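Hypothetical protein Atu3615 (Agrobacterium tumefaciens str. C58, PDB 1ZNP) is of unknown function but belongs to the cupin superfamily, in a DUF985 family whose members share a small beta-barrel domain. Local coordinates at residues Q8-E13 and G115-V120; T28-A33 and H39-Y44; T86-P91 and E95-Q100; N106-A111 and P138-G143. One frame throughout, in Å; residues are numbered along the deposited sequence.

Contact 1. Residues Q8-E13 and G115-V120; sequences QAIIRE and GDFTLV
The phenyl ring of Phe117 carries the terminal methyl of Ile10 on one face. Ile10 CD1 stands 3.9 Å from the ring centroid, 29° off the ring normal, a CH-pi contact made over the face and displaced toward its CE2 side, where CD1 comes to 3.4 Å from Phe117 CE2. Ile10 reaches the ring with its long branch: CG1 lies anti to the carbonyl carbon (chi1 -64°), and the extended chi2 of 169° carries CD1 outward from the helix. The short branch has a different neighbour, because CG2 packs on Leu119, with 4.1 Å between Ile10 CG2 and Leu119 CG. A single isoleucine thus straddles two residues of the strand whose side chains leave on the same side, while that of Thr118 between them points away from the helix and its OG1 bonds to Ala71 O and Ser113 OG. The interaction is wholly apolar and small, burying 124 Å² in all. It sets helix 7-14 against the start of strand 117-124 in the cupin barrel. Ile10 also touches Leu46 of the adjacent strand 41-48, as well as Met5 and Leu16 in the loops just beyond the helix ends, and Leu119 continues the packing onto Tyr68 of strand 63-68.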
loop_
_atom_site.group_PDB
_atom_site.type_symbol
_atom_site.label_atom_id
_atom_site.label_comp_id
_atom_site.label_asym_id
_atom_site.label_seq_id
_atom_site.Cartn_x
_atom_site.Cartn_y
_atom_site.Cartn_z
ATOM N N GLN A 8 24.394 -0.174 14.806
ATOM C CA GLN A 8 25.814 -0.481 14.737
ATOM C C GLN A 8 26.122 -1.916 15.115
ATOM O O GLN A 8 27.079 -2.504 14.611
ATOM C CB GLN A 8 26.628 0.468 15.615
ATOM C CG GLN A 8 27.263 1.595 14.818
ATOM C CD GLN A 8 28.264 1.090 13.765
ATOM O OE1 GLN A 8 28.433 1.706 12.706
ATOM N NE2 GLN A 8 28.937 -0.022 14.060
ATOM N N ALA A 9 25.319 -2.489 16.000
ATOM C CA ALA A 9 25.555 -3.865 16.394
ATOM C C ALA A 9 25.147 -4.779 15.228
ATOM O O ALA A 9 25.793 -5.794 14.958
ATOM C CB ALA A 9 24.760 -4.190 17.651
ATOM N N ILE A 10 24.084 -4.398 14.527
ATOM C CA ILE A 10 23.602 -5.179 13.392
ATOM C C ILE A 10 24.597 -5.089 12.252
ATOM O O ILE A 10 24.982 -6.104 11.670
ATOM C CB ILE A 10 22.237 -4.668 12.900
ATOM C CG1 ILE A 10 21.192 -4.876 13.993
ATOM C CG2 ILE A 10 21.819 -5.424 11.648
ATOM C CD1 ILE A 10 19.876 -4.176 13.740
ATOM N N ILE A 11 24.993 -3.859 11.938
ATOM C CA ILE A 11 25.961 -3.588 10.877
ATOM C C ILE A 11 27.219 -4.405 11.121
ATOM O O ILE A 11 27.792 -4.994 10.202
ATOM C CB ILE A 11 26.357 -2.095 10.861
ATOM C CG1 ILE A 11 25.208 -1.259 10.299
ATOM C CG2 ILE A 11 27.635 -1.897 10.071
ATOM C CD1 ILE A 11 25.517 0.222 10.232
ATOM N N ARG A 12 27.647 -4.425 12.375
ATOM C CA ARG A 12 28.834 -5.163 12.751
ATOM C C ARG A 12 28.615 -6.666 12.667
ATOM O O ARG A 12 29.416 -7.380 12.057
ATOM C CB ARG A 12 29.275 -4.772 14.167
ATOM C CG ARG A 12 30.299 -5.724 14.772
ATOM C CD ARG A 12 31.503 -5.910 13.846
ATOM N NE ARG A 12 32.311 -7.074 14.211
ATOM C CZ ARG A 12 33.431 -7.438 13.591
ATOM N NH1 ARG A 12 33.888 -6.729 12.564
ATOM N NH2 ARG A 12 34.090 -8.517 13.998
ATOM N N GLU A 13 27.526 -7.144 13.259
ATOM C CA GLU A 13 27.246 -8.567 13.254
ATOM C C GLU A 13 27.013 -9.173 11.883
ATOM O O GLU A 13 27.456 -10.279 11.614
ATOM C CB GLU A 13 26.047 -8.868 14.148
ATOM C CG GLU A 13 25.680 -10.350 14.226
ATOM C CD GLU A 13 26.776 -11.214 14.834
ATOM O OE1 GLU A 13 27.667 -10.664 15.525
ATOM O OE2 GLU A 13 26.737 -12.449 14.638
ATOM N N GLY A 115 11.561 4.508 12.716
ATOM C CA GLY A 115 12.095 4.532 14.061
ATOM C C GLY A 115 13.603 4.650 13.987
ATOM O O GLY A 115 14.134 5.313 13.093
ATOM N N ASP A 116 14.299 3.997 14.910
ATOM C CA ASP A 116 15.755 4.044 14.951
ATOM C C ASP A 116 16.397 3.218 13.852
ATOM O O ASP A 116 17.437 3.591 13.311
ATOM C CB ASP A 116 16.235 3.569 16.317
ATOM C CG ASP A 116 15.794 4.498 17.427
ATOM O OD1 ASP A 116 15.900 4.116 18.613
ATOM O OD2 ASP A 116 15.342 5.622 17.107
ATOM N N PHE A 117 15.782 2.088 13.530
ATOM C CA PHE A 117 16.305 1.236 12.478
ATOM C C PHE A 117 15.320 0.158 12.089
ATOM O O PHE A 117 14.402 -0.173 12.833
ATOM C CB PHE A 117 17.607 0.555 12.911
ATOM C CG PHE A 117 17.403 -0.575 13.881
ATOM C CD1 PHE A 117 17.563 -0.373 15.248
ATOM C CD2 PHE A 117 17.013 -1.832 13.431
ATOM C CE1 PHE A 117 17.335 -1.411 16.160
ATOM C CE2 PHE A 117 16.780 -2.874 14.333
ATOM C CZ PHE A 117 16.943 -2.659 15.707
ATOM N N THR A 118 15.548 -0.393 10.907
ATOM C CA THR A 118 14.749 -1.474 10.386
ATOM C C THR A 118 15.692 -2.375 9.598
ATOM O O THR A 118 16.387 -1.926 8.682
ATOM C CB THR A 118 13.622 -0.989 9.443
ATOM O OG1 THR A 118 12.756 -0.084 10.141
ATOM C CG2 THR A 118 12.793 -2.176 8.955
ATOM N N LEU A 119 15.727 -3.638 9.999
ATOM C CA LEU A 119 16.532 -4.645 9.339
ATOM C C LEU A 119 15.548 -5.356 8.415
ATOM O O LEU A 119 14.510 -5.833 8.861
ATOM C CB LEU A 119 17.055 -5.663 10.357
ATOM C CG LEU A 119 18.259 -6.542 10.003
ATOM C CD1 LEU A 119 18.069 -7.928 10.584
ATOM C CD2 LEU A 119 18.438 -6.628 8.502
ATOM N N VAL A 120 15.863 -5.430 7.130
ATOM C CA VAL A 120 14.989 -6.120 6.213
ATOM C C VAL A 120 15.775 -7.050 5.309
ATOM O O VAL A 120 17.009 -7.062 5.303
ATOM C CB VAL A 120 14.206 -5.136 5.308
ATOM C CG1 VAL A 120 13.379 -4.178 6.145
ATOM C CG2 VAL A 120 15.166 -4.354 4.439
#

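Contact 2. Residues T28-A33 and H39-Y44; sequences TFRDKA and HSTAIY
Thr28-Arg30 and Thr41-Tyr44 run antiparallel at 164°, their short axes approaching to 4.7 Å, as the two arms of a beta hairpin near one end of the main cupin sheet, next to the outermost strand 17-18. Phe29 and Ala42 form a hydrogen-bonded pair: Ala42 N donates to Phe29 O, and Thr28 N donates to Ala42 O. Arg30 and Thr41 follow as a non-hydrogen-bonded pair. Beyond the regular strands, Asp31 N gives Ser40 O a nearly straight bond of 3.1 Å (175° at the hydrogen), and His39 N closes on Ala33 O at 2.7 Å. On one side of the sheet Thr41 CG2 lies over a face of the Arg30 guanidinium, 3.3 Å from Arg30 NH2. Arg30 runs extended alongside Thr41 and is bent at chi3 (-63°), which brings the flat group back over that methyl; Arg37 O and Phe128 O take its terminal nitrogens. On the other side Phe29 CB meets Ala42 CB, and Ser40 OG sits at the edge of the phenyl ring. Farther along, Thr28 CG2 touches Tyr44 CD1 at 3.5 Å. Toward the turn, Asp31 divides its carboxylate: OD2 accepts Ala33 N in an Asx turn, while OD1 takes a hydrogen bond of 2.7 Å from a water that also bonds to Ser40 OG, at 2.6 Å.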
loop_
_atom_site.group_PDB
_atom_site.type_symbol
_atom_site.label_atom_id
_atom_site.label_comp_id
_atom_site.label_asym_id
_atom_site.label_seq_id
_atom_site.Cartn_x
_atom_site.Cartn_y
_atom_site.Cartn_z
ATOM N N THR A 28 23.623 -11.994 0.607
ATOM C CA THR A 28 23.725 -13.262 1.307
ATOM C C THR A 28 23.570 -14.441 0.378
ATOM O O THR A 28 23.803 -15.572 0.773
ATOM C CB THR A 28 22.637 -13.379 2.364
ATOM O OG1 THR A 28 21.357 -13.280 1.725
ATOM C CG2 THR A 28 22.761 -12.261 3.395
ATOM N N PHE A 29 23.176 -14.187 -0.861
ATOM C CA PHE A 29 22.981 -15.291 -1.771
ATOM C C PHE A 29 22.747 -14.932 -3.241
ATOM O O PHE A 29 22.122 -13.921 -3.574
ATOM C CB PHE A 29 21.802 -16.122 -1.247
ATOM C CG PHE A 29 21.383 -17.251 -2.145
ATOM C CD1 PHE A 29 22.148 -18.399 -2.243
ATOM C CD2 PHE A 29 20.197 -17.169 -2.878
ATOM C CE1 PHE A 29 21.747 -19.451 -3.056
ATOM C CE2 PHE A 29 19.778 -18.218 -3.700
ATOM C CZ PHE A 29 20.558 -19.361 -3.789
ATOM N N ARG A 30 23.294 -15.771 -4.109
ATOM C CA ARG A 30 23.094 -15.670 -5.547
ATOM C C ARG A 30 23.054 -17.139 -5.983
ATOM O O ARG A 30 24.007 -17.898 -5.771
ATOM C CB ARG A 30 24.222 -14.918 -6.277
ATOM C CG ARG A 30 23.918 -14.814 -7.792
ATOM C CD ARG A 30 24.938 -14.045 -8.629
ATOM N NE ARG A 30 25.027 -12.646 -8.237
ATOM C CZ ARG A 30 24.166 -11.695 -8.578
ATOM N NH1 ARG A 30 24.363 -10.457 -8.138
ATOM N NH2 ARG A 30 23.128 -11.963 -9.370
ATOM N N ASP A 31 21.926 -17.534 -6.559
ATOM C CA ASP A 31 21.725 -18.901 -7.009
ATOM C C ASP A 31 22.733 -19.274 -8.091
ATOM O O ASP A 31 22.964 -18.503 -9.011
ATOM C CB ASP A 31 20.296 -19.039 -7.543
ATOM C CG ASP A 31 19.818 -20.471 -7.572
ATOM O OD1 ASP A 31 18.594 -20.673 -7.440
ATOM O OD2 ASP A 31 20.657 -21.390 -7.734
ATOM N N LYS A 32 23.330 -20.454 -7.983
ATOM C CA LYS A 32 24.298 -20.882 -8.989
ATOM C C LYS A 32 23.538 -21.298 -10.236
ATOM O O LYS A 32 24.093 -21.336 -11.332
ATOM C CB LYS A 32 25.136 -22.060 -8.490
ATOM C CG LYS A 32 25.792 -21.856 -7.129
ATOM C CD LYS A 32 26.520 -20.514 -7.007
ATOM C CE LYS A 32 27.138 -20.388 -5.609
ATOM N NZ LYS A 32 27.492 -18.989 -5.241
ATOM N N ALA A 33 22.256 -21.596 -10.048
ATOM C CA ALA A 33 21.360 -22.005 -11.124
ATOM C C ALA A 33 20.704 -20.786 -11.760
ATOM O O ALA A 33 20.420 -19.805 -11.081
ATOM C CB ALA A 33 20.269 -22.934 -10.571
ATOM N N HIS A 39 18.912 -17.670 -10.633
ATOM C CA HIS A 39 17.465 -17.595 -10.625
ATOM C C HIS A 39 17.047 -16.479 -9.670
ATOM O O HIS A 39 16.000 -15.884 -9.852
ATOM C CB HIS A 39 16.824 -18.920 -10.182
ATOM C CG HIS A 39 16.883 -19.994 -11.220
ATOM N ND1 HIS A 39 16.557 -19.769 -12.541
ATOM C CD2 HIS A 39 17.187 -21.309 -11.128
ATOM C CE1 HIS A 39 16.654 -20.900 -13.215
ATOM N NE2 HIS A 39 17.035 -21.851 -12.381
ATOM N N SER A 40 17.857 -16.197 -8.652
ATOM C CA SER A 40 17.519 -15.119 -7.730
ATOM C C SER A 40 18.676 -14.728 -6.818
ATOM O O SER A 40 19.721 -15.370 -6.826
ATOM C CB SER A 40 16.335 -15.528 -6.860
ATOM O OG SER A 40 16.740 -16.441 -5.849
ATOM N N THR A 41 18.482 -13.658 -6.049
ATOM C CA THR A 41 19.473 -13.202 -5.074
ATOM C C THR A 41 18.714 -12.768 -3.824
ATOM O O THR A 41 17.497 -12.523 -3.874
ATOM C CB THR A 41 20.321 -11.985 -5.542
ATOM O OG1 THR A 41 19.471 -10.855 -5.736
ATOM C CG2 THR A 41 21.092 -12.301 -6.824
ATOM N N ALA A 42 19.435 -12.694 -2.708
ATOM C CA ALA A 42 18.866 -12.287 -1.436
ATOM C C ALA A 42 19.855 -11.302 -0.828
ATOM O O ALA A 42 21.028 -11.297 -1.188
ATOM C CB ALA A 42 18.668 -13.501 -0.514
ATOM N N ILE A 43 19.386 -10.495 0.118
ATOM C CA ILE A 43 20.221 -9.472 0.721
ATOM C C ILE A 43 19.710 -9.069 2.104
ATOM O O ILE A 43 18.533 -9.205 2.391
ATOM C CB ILE A 43 20.220 -8.231 -0.218
ATOM C CG1 ILE A 43 21.551 -8.128 -0.945
ATOM C CG2 ILE A 43 19.815 -6.971 0.523
ATOM C CD1 ILE A 43 21.509 -8.691 -2.364
ATOM N N TYR A 44 20.611 -8.605 2.960
ATOM C CA TYR A 44 20.256 -8.091 4.279
ATOM C C TYR A 44 20.358 -6.588 3.997
ATOM O O TYR A 44 21.304 -6.153 3.344
ATOM C CB TYR A 44 21.287 -8.496 5.347
ATOM C CG TYR A 44 21.009 -9.813 6.042
ATOM C CD1 TYR A 44 22.049 -10.660 6.413
ATOM C CD2 TYR A 44 19.704 -10.231 6.284
ATOM C CE1 TYR A 44 21.796 -11.905 6.996
ATOM C CE2 TYR A 44 19.438 -11.460 6.864
ATOM C CZ TYR A 44 20.486 -12.298 7.216
ATOM O OH TYR A 44 20.208 -13.520 7.779
HETATM O O HOH W 1 16.914 -19.040 -6.195
#

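Contact 3. Residues T86-P91 and E95-Q100; sequences TFTLGP and EGERPQ
Glu97 reaches across Thr88 and Gly90 with its whole side chain. Glu97 CB lies 3.8 Å from Gly90 O, and its CG meets the methyl of Thr88 closely, 3.3 Å separating Glu97 CG from Thr88 CG2. With Thr88 OG1 beside the backbone N (chi1 -64°), the methyl CG2 falls anti to that N. From CG the glutamate chain runs on extended, carrying CD past Gly90 CA and the carboxylate to the start of the turn. There OE1 rests 3.3 Å from Gly90 C and beside the Pro91 ring, whose nitrogen has no proton to offer; the hydrogen bond to OE1 comes instead from Ala92 N. OE2 stays near Thr88 CG2. Alongside, the backbones pair in parallel, Arg98 N donating to Thr88 O at 3.3 Å and Gly90 N to Arg98 O at 3.0 Å. Leu89 CD1 packs against the same carbonyl, 3.2 Å from Arg98 O. Phe87 meets Phe87 of the second subunit, and Thr88 OG1 makes a weak hydrogen bond to Gly96 O of that subunit, so this part of the sheet also belongs to the dimer interface. Strands 85-89 and 97-103 form the one parallel pairing in the otherwise antiparallel main sheet of this cupin domain.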
loop_
_atom_site.group_PDB
_atom_site.type_symbol
_atom_site.label_atom_id
_atom_site.label_comp_id
_atom_site.label_asym_id
_atom_site.label_seq_id
_atom_site.Cartn_x
_atom_site.Cartn_y
_atom_site.Cartn_z
ATOM N N THR A 86 1.995 3.895 -1.098
ATOM C CA THR A 86 2.840 3.761 0.081
ATOM C C THR A 86 2.341 2.661 0.997
ATOM O O THR A 86 1.187 2.662 1.429
ATOM C CB THR A 86 2.907 5.087 0.865
ATOM O OG1 THR A 86 3.501 6.096 0.038
ATOM C CG2 THR A 86 3.741 4.918 2.143
ATOM N N PHE A 87 3.222 1.717 1.292
ATOM C CA PHE A 87 2.862 0.607 2.153
ATOM C C PHE A 87 3.701 0.640 3.414
ATOM O O PHE A 87 4.882 0.964 3.375
ATOM C CB PHE A 87 3.090 -0.717 1.414
ATOM C CG PHE A 87 2.401 -0.785 0.084
ATOM C CD1 PHE A 87 1.009 -0.864 0.007
ATOM C CD2 PHE A 87 3.137 -0.729 -1.097
ATOM C CE1 PHE A 87 0.358 -0.887 -1.232
ATOM C CE2 PHE A 87 2.496 -0.752 -2.337
ATOM C CZ PHE A 87 1.106 -0.832 -2.404
ATOM N N THR A 88 3.079 0.334 4.540
ATOM C CA THR A 88 3.805 0.292 5.788
ATOM C C THR A 88 4.270 -1.153 5.928
ATOM O O THR A 88 3.469 -2.071 6.097
ATOM C CB THR A 88 2.916 0.704 6.978
ATOM O OG1 THR A 88 2.517 2.072 6.811
ATOM C CG2 THR A 88 3.689 0.607 8.282
ATOM N N LEU A 89 5.574 -1.341 5.804
ATOM C CA LEU A 89 6.191 -2.652 5.902
ATOM C C LEU A 89 6.521 -2.899 7.359
ATOM O O LEU A 89 7.314 -2.170 7.939
ATOM C CB LEU A 89 7.478 -2.676 5.085
ATOM C CG LEU A 89 8.295 -3.965 5.147
ATOM C CD1 LEU A 89 7.539 -5.084 4.454
ATOM C CD2 LEU A 89 9.647 -3.731 4.496
ATOM N N GLY A 90 5.911 -3.924 7.944
ATOM C CA GLY A 90 6.155 -4.225 9.340
ATOM C C GLY A 90 5.379 -5.437 9.799
ATOM O O GLY A 90 4.670 -6.053 9.009
ATOM N N PRO A 91 5.480 -5.797 11.083
ATOM C CA PRO A 91 4.772 -6.956 11.614
ATOM C C PRO A 91 3.377 -6.716 12.203
ATOM O O PRO A 91 2.654 -7.672 12.449
ATOM C CB PRO A 91 5.743 -7.474 12.664
ATOM C CG PRO A 91 6.246 -6.198 13.267
ATOM C CD PRO A 91 6.490 -5.312 12.048
ATOM N N GLU A 95 -2.896 -3.715 12.115
ATOM C CA GLU A 95 -2.904 -2.256 12.095
ATOM C C GLU A 95 -2.480 -1.667 10.744
ATOM O O GLU A 95 -1.916 -0.578 10.673
ATOM C CB GLU A 95 -1.987 -1.752 13.215
ATOM C CG GLU A 95 -2.205 -2.489 14.544
ATOM C CD GLU A 95 -1.101 -2.235 15.563
ATOM O OE1 GLU A 95 -1.082 -2.932 16.609
ATOM O OE2 GLU A 95 -0.248 -1.344 15.320
ATOM N N GLY A 96 -2.750 -2.390 9.665
ATOM C CA GLY A 96 -2.402 -1.887 8.349
ATOM C C GLY A 96 -0.996 -2.210 7.880
ATOM O O GLY A 96 -0.543 -1.660 6.884
ATOM N N GLU A 97 -0.312 -3.106 8.581
ATOM C CA GLU A 97 1.054 -3.464 8.215
ATOM C C GLU A 97 1.149 -4.837 7.569
ATOM O O GLU A 97 0.316 -5.714 7.805
ATOM C CB GLU A 97 1.953 -3.441 9.454
ATOM C CG GLU A 97 2.619 -2.095 9.742
ATOM C CD GLU A 97 3.287 -2.037 11.121
ATOM O OE1 GLU A 97 3.923 -3.043 11.530
ATOM O OE2 GLU A 97 3.179 -0.978 11.790
ATOM N N ARG A 98 2.175 -5.009 6.746
ATOM C CA ARG A 98 2.443 -6.277 6.081
ATOM C C ARG A 98 3.957 -6.401 6.084
ATOM O O ARG A 98 4.658 -5.468 5.716
ATOM C CB ARG A 98 1.887 -6.287 4.653
ATOM C CG ARG A 98 0.346 -6.394 4.588
ATOM C CD ARG A 98 -0.091 -7.741 5.143
ATOM N NE ARG A 98 -1.536 -7.939 5.241
ATOM C CZ ARG A 98 -2.311 -7.474 6.222
ATOM N NH1 ARG A 98 -3.613 -7.729 6.216
ATOM N NH2 ARG A 98 -1.794 -6.764 7.208
ATOM N N PRO A 99 4.476 -7.548 6.545
ATOM C CA PRO A 99 5.920 -7.783 6.602
ATOM C C PRO A 99 6.505 -8.207 5.263
ATOM O O PRO A 99 7.687 -8.497 5.156
ATOM C CB PRO A 99 6.051 -8.870 7.666
ATOM C CG PRO A 99 4.814 -9.712 7.413
ATOM C CD PRO A 99 3.726 -8.661 7.158
ATOM N N GLN A 100 5.667 -8.243 4.242
ATOM C CA GLN A 100 6.123 -8.637 2.915
ATOM C C GLN A 100 5.422 -7.761 1.903
ATOM O O GLN A 100 4.211 -7.606 1.963
ATOM C CB GLN A 100 5.780 -10.101 2.647
ATOM C CG GLN A 100 6.456 -10.674 1.430
ATOM C CD GLN A 100 5.958 -12.059 1.107
ATOM O OE1 GLN A 100 5.028 -12.230 0.314
ATOM N NE2 GLN A 100 6.560 -13.061 1.733
#

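Contact 4. Residues N106-A111 and P138-G143; sequences NCWQSA and PGWSPG
An aromatic pair joins strand 108-113 of the main sheet to the C-terminal tail: Trp108 from the strand and Trp140 from the irregular segment 138-143. Trp140 CH2 lies over one face of the Trp108 indole, 4.0 Å above its plane, and is almost equally far from several atoms of the five-membered ring, with Trp108 NE1 at 4.1 Å. The two planes are inclined at 40° and the centroids of the five-membered ring of Trp108 and the six-membered ring of Trp140 are 5.0 Å apart, an oblique meeting in which the far corner of one indole touches the surface of the other. Trp140 achieves this by extending its ring away from its own backbone N (chi1 -178°). In the cupin fold of this chain, the tail that follows strand 133-135 thereby meets the side chain of Trp108 on strand 108-113, with just 98 Å² buried between the segments. Trp55 also meets Trp140 edge-to-face, and Pro142 N lies over part of one face of the Trp140 ring. Trp108 is flanked in turn by Arg57 and Ala136, while its backbone pairs with Ser78 of strand 73-78. Within the tail, Ser141 OG donates to Trp140 O at 3.0 Å, across the peptide that follows the tryptophan.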
loop_
_atom_site.group_PDB
_atom_site.type_symbol
_atom_site.label_atom_id
_atom_site.label_comp_id
_atom_site.label_asym_id
_atom_site.label_seq_id
_atom_site.Cartn_x
_atom_site.Cartn_y
_atom_site.Cartn_z
ATOM N N ASN A 106 10.924 -2.903 -12.709
ATOM C CA ASN A 106 11.102 -1.581 -13.286
ATOM C C ASN A 106 10.241 -0.505 -12.642
ATOM O O ASN A 106 10.026 0.548 -13.231
ATOM C CB ASN A 106 10.826 -1.601 -14.788
ATOM C CG ASN A 106 11.393 -0.382 -15.493
ATOM O OD1 ASN A 106 10.863 0.067 -16.506
ATOM N ND2 ASN A 106 12.483 0.154 -14.964
ATOM N N CYS A 107 9.748 -0.761 -11.434
ATOM C CA CYS A 107 8.937 0.228 -10.734
ATOM C C CYS A 107 9.806 1.038 -9.776
ATOM O O CYS A 107 10.609 0.475 -9.037
ATOM C CB CYS A 107 7.835 -0.469 -9.942
ATOM S SG CYS A 107 6.968 0.621 -8.794
ATOM N N TRP A 108 9.649 2.354 -9.782
ATOM C CA TRP A 108 10.428 3.198 -8.889
ATOM C C TRP A 108 10.126 2.862 -7.427
ATOM O O TRP A 108 8.976 2.577 -7.071
ATOM C CB TRP A 108 10.125 4.681 -9.144
ATOM C CG TRP A 108 10.718 5.232 -10.415
ATOM C CD1 TRP A 108 10.058 5.512 -11.577
ATOM C CD2 TRP A 108 12.091 5.551 -10.649
ATOM N NE1 TRP A 108 10.936 5.988 -12.518
ATOM C CE2 TRP A 108 12.191 6.021 -11.974
ATOM C CE3 TRP A 108 13.251 5.487 -9.863
ATOM C CZ2 TRP A 108 13.406 6.426 -12.538
ATOM C CZ3 TRP A 108 14.461 5.890 -10.422
ATOM C CH2 TRP A 108 14.527 6.355 -11.749
ATOM N N GLN A 109 11.155 2.912 -6.582
ATOM C CA GLN A 109 10.988 2.605 -5.169
ATOM C C GLN A 109 11.928 3.362 -4.236
ATOM O O GLN A 109 13.078 3.625 -4.572
ATOM C CB GLN A 109 11.165 1.103 -4.944
ATOM C CG GLN A 109 12.532 0.579 -5.323
ATOM C CD GLN A 109 12.707 -0.887 -4.982
ATOM O OE1 GLN A 109 12.525 -1.295 -3.831
ATOM N NE2 GLN A 109 13.070 -1.689 -5.979
ATOM N N SER A 110 11.416 3.718 -3.059
ATOM C CA SER A 110 12.201 4.424 -2.047
ATOM C C SER A 110 11.604 4.060 -0.700
ATOM O O SER A 110 10.442 3.673 -0.619
ATOM C CB SER A 110 12.146 5.941 -2.252
ATOM O OG SER A 110 10.826 6.427 -2.165
ATOM N N ALA A 111 12.396 4.169 0.358
ATOM C CA ALA A 111 11.905 3.816 1.668
ATOM C C ALA A 111 12.622 4.564 2.782
ATOM O O ALA A 111 13.646 5.201 2.567
ATOM C CB ALA A 111 12.045 2.313 1.872
ATOM N N PRO A 138 19.121 13.036 -7.499
ATOM C CA PRO A 138 18.750 13.428 -6.135
ATOM C C PRO A 138 17.766 14.595 -6.131
ATOM O O PRO A 138 17.850 15.489 -6.972
ATOM C CB PRO A 138 20.092 13.785 -5.502
ATOM C CG PRO A 138 20.894 14.273 -6.666
ATOM C CD PRO A 138 20.560 13.247 -7.730
ATOM N N GLY A 139 16.830 14.574 -5.187
ATOM C CA GLY A 139 15.838 15.631 -5.109
ATOM C C GLY A 139 14.594 15.268 -5.901
ATOM O O GLY A 139 13.475 15.667 -5.547
ATOM N N TRP A 140 14.797 14.506 -6.976
ATOM C CA TRP A 140 13.706 14.059 -7.842
ATOM C C TRP A 140 12.634 13.322 -7.050
ATOM O O TRP A 140 12.900 12.739 -6.000
ATOM C CB TRP A 140 14.235 13.117 -8.931
ATOM C CG TRP A 140 13.188 12.628 -9.914
ATOM C CD1 TRP A 140 12.852 13.206 -11.104
ATOM C CD2 TRP A 140 12.362 11.454 -9.793
ATOM N NE1 TRP A 140 11.878 12.468 -11.735
ATOM C CE2 TRP A 140 11.556 11.389 -10.954
ATOM C CE3 TRP A 140 12.224 10.456 -8.819
ATOM C CZ2 TRP A 140 10.622 10.355 -11.169
ATOM C CZ3 TRP A 140 11.293 9.426 -9.034
ATOM C CH2 TRP A 140 10.508 9.389 -10.202
ATOM N N SER A 141 11.422 13.362 -7.583
ATOM C CA SER A 141 10.271 12.696 -7.003
ATOM C C SER A 141 9.301 12.456 -8.152
ATOM O O SER A 141 9.233 13.254 -9.089
ATOM C CB SER A 141 9.621 13.568 -5.922
ATOM O OG SER A 141 10.237 13.352 -4.660
ATOM N N PRO A 142 8.555 11.341 -8.114
ATOM C CA PRO A 142 7.607 11.062 -9.195
ATOM C C PRO A 142 6.712 12.251 -9.567
ATOM O O PRO A 142 6.221 12.974 -8.699
ATOM C CB PRO A 142 6.824 9.851 -8.673
ATOM C CG PRO A 142 7.101 9.838 -7.181
ATOM C CD PRO A 142 8.526 10.272 -7.104
ATOM N N GLY A 143 6.523 12.448 -10.870
ATOM C CA GLY A 143 5.714 13.547 -11.354
ATOM C C GLY A 143 6.429 14.371 -12.413
ATOM O O GLY A 143 7.628 14.116 -12.669
#

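From the N terminus, helix 7-14 opens contact 1, which closes only when the chain reaches strand 117-124, about a hundred residues on. Contacts 2 and 3 both fall within that long loop, one after the other: the first closes the hairpin of strands 24-30 and 41-48, the second the short connection between strands 85-89 and 97-103. Contact 4 opens inside the loop at strand 108-113 but closes beyond it in the C-terminal tail, so it crosses contact 1. All four reach the same main sheet. Contact 1 touches contact 2 through Val120 and Tyr44, and contact 3 through Val120 and Leu89, whereas contacts 1 and 4 lie on opposite sides of the chain's centre, about 24 Å between their centres.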